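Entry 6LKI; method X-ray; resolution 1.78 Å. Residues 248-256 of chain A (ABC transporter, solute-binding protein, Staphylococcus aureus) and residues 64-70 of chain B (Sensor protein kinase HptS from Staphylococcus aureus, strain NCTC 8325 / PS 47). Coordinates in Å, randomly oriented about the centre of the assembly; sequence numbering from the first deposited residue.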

# COMPACT_ATOMS: atom_id res chain seq x y z
N LEU A 248 5.89 3.83 -5.39
CA LEU A 248 4.53 3.95 -4.88
C LEU A 248 3.52 3.37 -5.86
O LEU A 248 2.55 2.72 -5.45
CB LEU A 248 4.22 5.41 -4.58
CG LEU A 248 4.82 5.97 -3.30
CD1 LEU A 248 4.93 7.49 -3.37
CD2 LEU A 248 4.00 5.55 -2.09
N VAL A 249 3.71 3.62 -7.16
CA VAL A 249 2.81 3.06 -8.17
C VAL A 249 2.82 1.54 -8.11
O VAL A 249 1.77 0.89 -8.20
CB VAL A 249 3.18 3.59 -9.56
CG1 VAL A 249 2.58 2.71 -10.65
CG2 VAL A 249 2.72 5.03 -9.73
N ALA A 250 4.00 0.95 -7.94
CA ALA A 250 4.11 -0.51 -7.91
C ALA A 250 3.51 -1.10 -6.64
O ALA A 250 2.94 -2.20 -6.69
CB ALA A 250 5.57 -0.93 -8.04
N GLU A 251 3.61 -0.41 -5.51
CA GLU A 251 3.18 -0.98 -4.24
C GLU A 251 1.73 -0.65 -3.90
O GLU A 251 1.03 -1.49 -3.34
CB GLU A 251 4.10 -0.51 -3.12
CG GLU A 251 5.54 -0.98 -3.27
CD GLU A 251 6.37 -0.75 -2.02
OE1 GLU A 251 5.93 0.02 -1.14
OE2 GLU A 251 7.47 -1.34 -1.91
N PHE A 252 1.28 0.56 -4.24
CA PHE A 252 -0.07 1.00 -3.90
C PHE A 252 -1.09 0.67 -4.98
O PHE A 252 -2.29 0.89 -4.76
CB PHE A 252 -0.10 2.51 -3.65
CG PHE A 252 0.44 2.93 -2.31
CD1 PHE A 252 1.34 2.13 -1.62
CD2 PHE A 252 0.04 4.13 -1.74
CE1 PHE A 252 1.83 2.53 -0.39
CE2 PHE A 252 0.53 4.53 -0.51
CZ PHE A 252 1.42 3.73 0.17
N ASP A 253 -0.66 0.18 -6.14
CA ASP A 253 -1.53 0.02 -7.31
C ASP A 253 -2.21 1.34 -7.64
O ASP A 253 -3.40 1.39 -7.98
CB ASP A 253 -2.55 -1.10 -7.09
CG ASP A 253 -1.91 -2.47 -7.10
OD1 ASP A 253 -0.94 -2.66 -7.86
OD2 ASP A 253 -2.37 -3.35 -6.34
N ALA A 254 -1.45 2.42 -7.54
CA ALA A 254 -1.90 3.77 -7.83
C ALA A 254 -1.33 4.22 -9.16
O ALA A 254 -0.57 3.51 -9.82
CB ALA A 254 -1.48 4.73 -6.70
N LYS A 255 -1.71 5.43 -9.57
CA LYS A 255 -1.15 6.09 -10.73
C LYS A 255 -0.37 7.31 -10.28
O LYS A 255 -0.77 8.00 -9.33
CB LYS A 255 -2.24 6.48 -11.72
CG LYS A 255 -3.28 5.40 -11.94
CD LYS A 255 -3.25 4.87 -13.36
CE LYS A 255 -4.30 3.79 -13.59
NZ LYS A 255 -4.02 2.55 -12.81
N SER A 256 0.75 7.58 -10.95
CA SER A 256 1.63 8.65 -10.51
C SER A 256 1.06 10.01 -10.88
O SER A 256 0.35 10.17 -11.87
CB SER A 256 3.02 8.49 -11.14
OG SER A 256 3.86 9.57 -10.78
N LEU B 64 6.94 -9.97 -6.58
CA LEU B 64 7.30 -9.00 -7.61
C LEU B 64 6.06 -8.15 -7.88
O LEU B 64 5.09 -8.63 -8.49
CB LEU B 64 7.78 -9.70 -8.88
CG LEU B 64 8.39 -8.81 -9.96
CD1 LEU B 64 9.59 -8.04 -9.43
CD2 LEU B 64 8.77 -9.64 -11.18
N SER B 65 6.08 -6.90 -7.43
CA SER B 65 4.90 -6.05 -7.42
C SER B 65 5.08 -4.90 -8.41
O SER B 65 6.09 -4.20 -8.38
CB SER B 65 4.64 -5.50 -6.02
OG SER B 65 4.50 -6.55 -5.08
N GLY B 66 4.08 -4.72 -9.27
CA GLY B 66 4.04 -3.60 -10.17
C GLY B 66 2.64 -3.01 -10.25
O GLY B 66 1.73 -3.45 -9.53
N PRO B 67 2.45 -2.01 -11.11
CA PRO B 67 1.12 -1.40 -11.24
C PRO B 67 0.04 -2.41 -11.61
O PRO B 67 0.01 -2.92 -12.74
CB PRO B 67 1.32 -0.35 -12.35
CG PRO B 67 2.61 -0.73 -13.03
CD PRO B 67 3.45 -1.37 -11.97
N ASN B 68 -0.83 -2.71 -10.65
CA ASN B 68 -1.94 -3.66 -10.83
C ASN B 68 -1.44 -5.04 -11.25
O ASN B 68 -2.11 -5.75 -12.01
CB ASN B 68 -2.96 -3.13 -11.84
CG ASN B 68 -3.70 -1.90 -11.33
OD1 ASN B 68 -3.95 -1.77 -10.13
ND2 ASN B 68 -4.03 -0.99 -12.24
N GLN B 69 -0.27 -5.45 -10.76
CA GLN B 69 0.32 -6.73 -11.11
C GLN B 69 1.05 -7.30 -9.90
O GLN B 69 1.77 -6.57 -9.21
CB GLN B 69 1.28 -6.59 -12.29
CG GLN B 69 1.62 -7.90 -12.98
CD GLN B 69 2.30 -7.69 -14.32
OE1 GLN B 69 2.63 -6.57 -14.69
NE2 GLN B 69 2.50 -8.78 -15.06
N PHE B 70 0.86 -8.60 -9.66
CA PHE B 70 1.42 -9.26 -8.49
C PHE B 70 1.90 -10.65 -8.89
O PHE B 70 1.10 -11.50 -9.28
CB PHE B 70 0.37 -9.36 -7.37
CG PHE B 70 0.90 -9.90 -6.07
CD1 PHE B 70 1.85 -9.20 -5.35
CD2 PHE B 70 0.44 -11.11 -5.57
CE1 PHE B 70 2.33 -9.70 -4.15
CE2 PHE B 70 0.92 -11.61 -4.38
CZ PHE B 70 1.87 -10.90 -3.67

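How does the end of the chain A helix first meet chain B? Leu A248 lies out of reach, and contact begins one residue later. The CA-to-CB bond of Val A249 points sideways, and with chi1 at t its CG1 comes 3.7 Å from CB of Pro B67. Pro B67 has its own CA-to-CB bond directed away overall, yet CB still touches the valine. The pairing suits both residues: a branched aliphatic side chain and a compact saturated ring meet without leaving any polar group to be satisfied.

Why is the closest backbone approach at Ala A250? Here the helix runs across the chain B strand at 109°, and the CA atoms of Ala A250 and Gly B66 are just 3.8 Å apart. Ala A250 suits so close an approach, because its CA-to-CB bond points sideways and carries a single methyl. CB of Ala A250 sits 3.3 Å from O of Ser B65, and CA of Ala A250 is 3.9 Å from N of Pro B67. Such packing brings no bond of its own, and O of Ala A250 lies 3.3 Å from O of Gly B66, a meeting of two acceptors that cannot bond to each other. A CB on Gly B66 would point away from chain A and, at its ideal position, would fall 2.9 Å from CD of Pro B67, so the local conformation leaves little room for one. Ser B65 does point its CA-to-CB bond toward chain A, and CB of Ser B65 lies 3.8 Å from O of Ala A250, besides the carbonyl contact.

What supplies the polar link? After Glu A251 and Phe A252, whose CA-to-CB bonds both point away, Asp A253 leaves helical geometry with positive phi. Its CA-to-CB bond points sideways, but chi1 at m brings the carboxylate nearer to chain B. There OD1 of Asp A253 accepts a hydrogen bond from N of Asn B68, at 2.8 Å with an N-H...O angle of 140°. This is the one hydrogen bond between the stretches. The donor lies in the type II turn from Gly B66 to Gln B69, where N of Gln B69 is hydrogen-bonded to O of Gly B66 at 3.1 Å, while N of Asn B68 is left for the aspartate. A short acidic side chain suits the place: its carboxylate reaches the free backbone NH of the turn. OD1 of Asp A253 also lies 3.2 Å from O of Gly B66, again two acceptors and no bond.

How does the contact finish beyond the aspartate? Ala A254 turns its CB away, and Lys A255 makes the last approach. Its CA-to-CB bond points sideways, but the long chain brings NZ of Lys A255 to 3.6 Å from ND2 of Asn B68, a proximity rather than a hydrogen bond; that ND2 is satisfied elsewhere in the structure. Asn B68 thus borders both Asp A253 and Lys A255, OD1 of Asn B68 also lying 3.4 Å from CB of Asp A253. Altogether the two stretches bury 332 Å², both sides summed, with the largest share from Asn B68 (61 Å²), then Ala A250 (55 Å²) and Asp A253 (52 Å²).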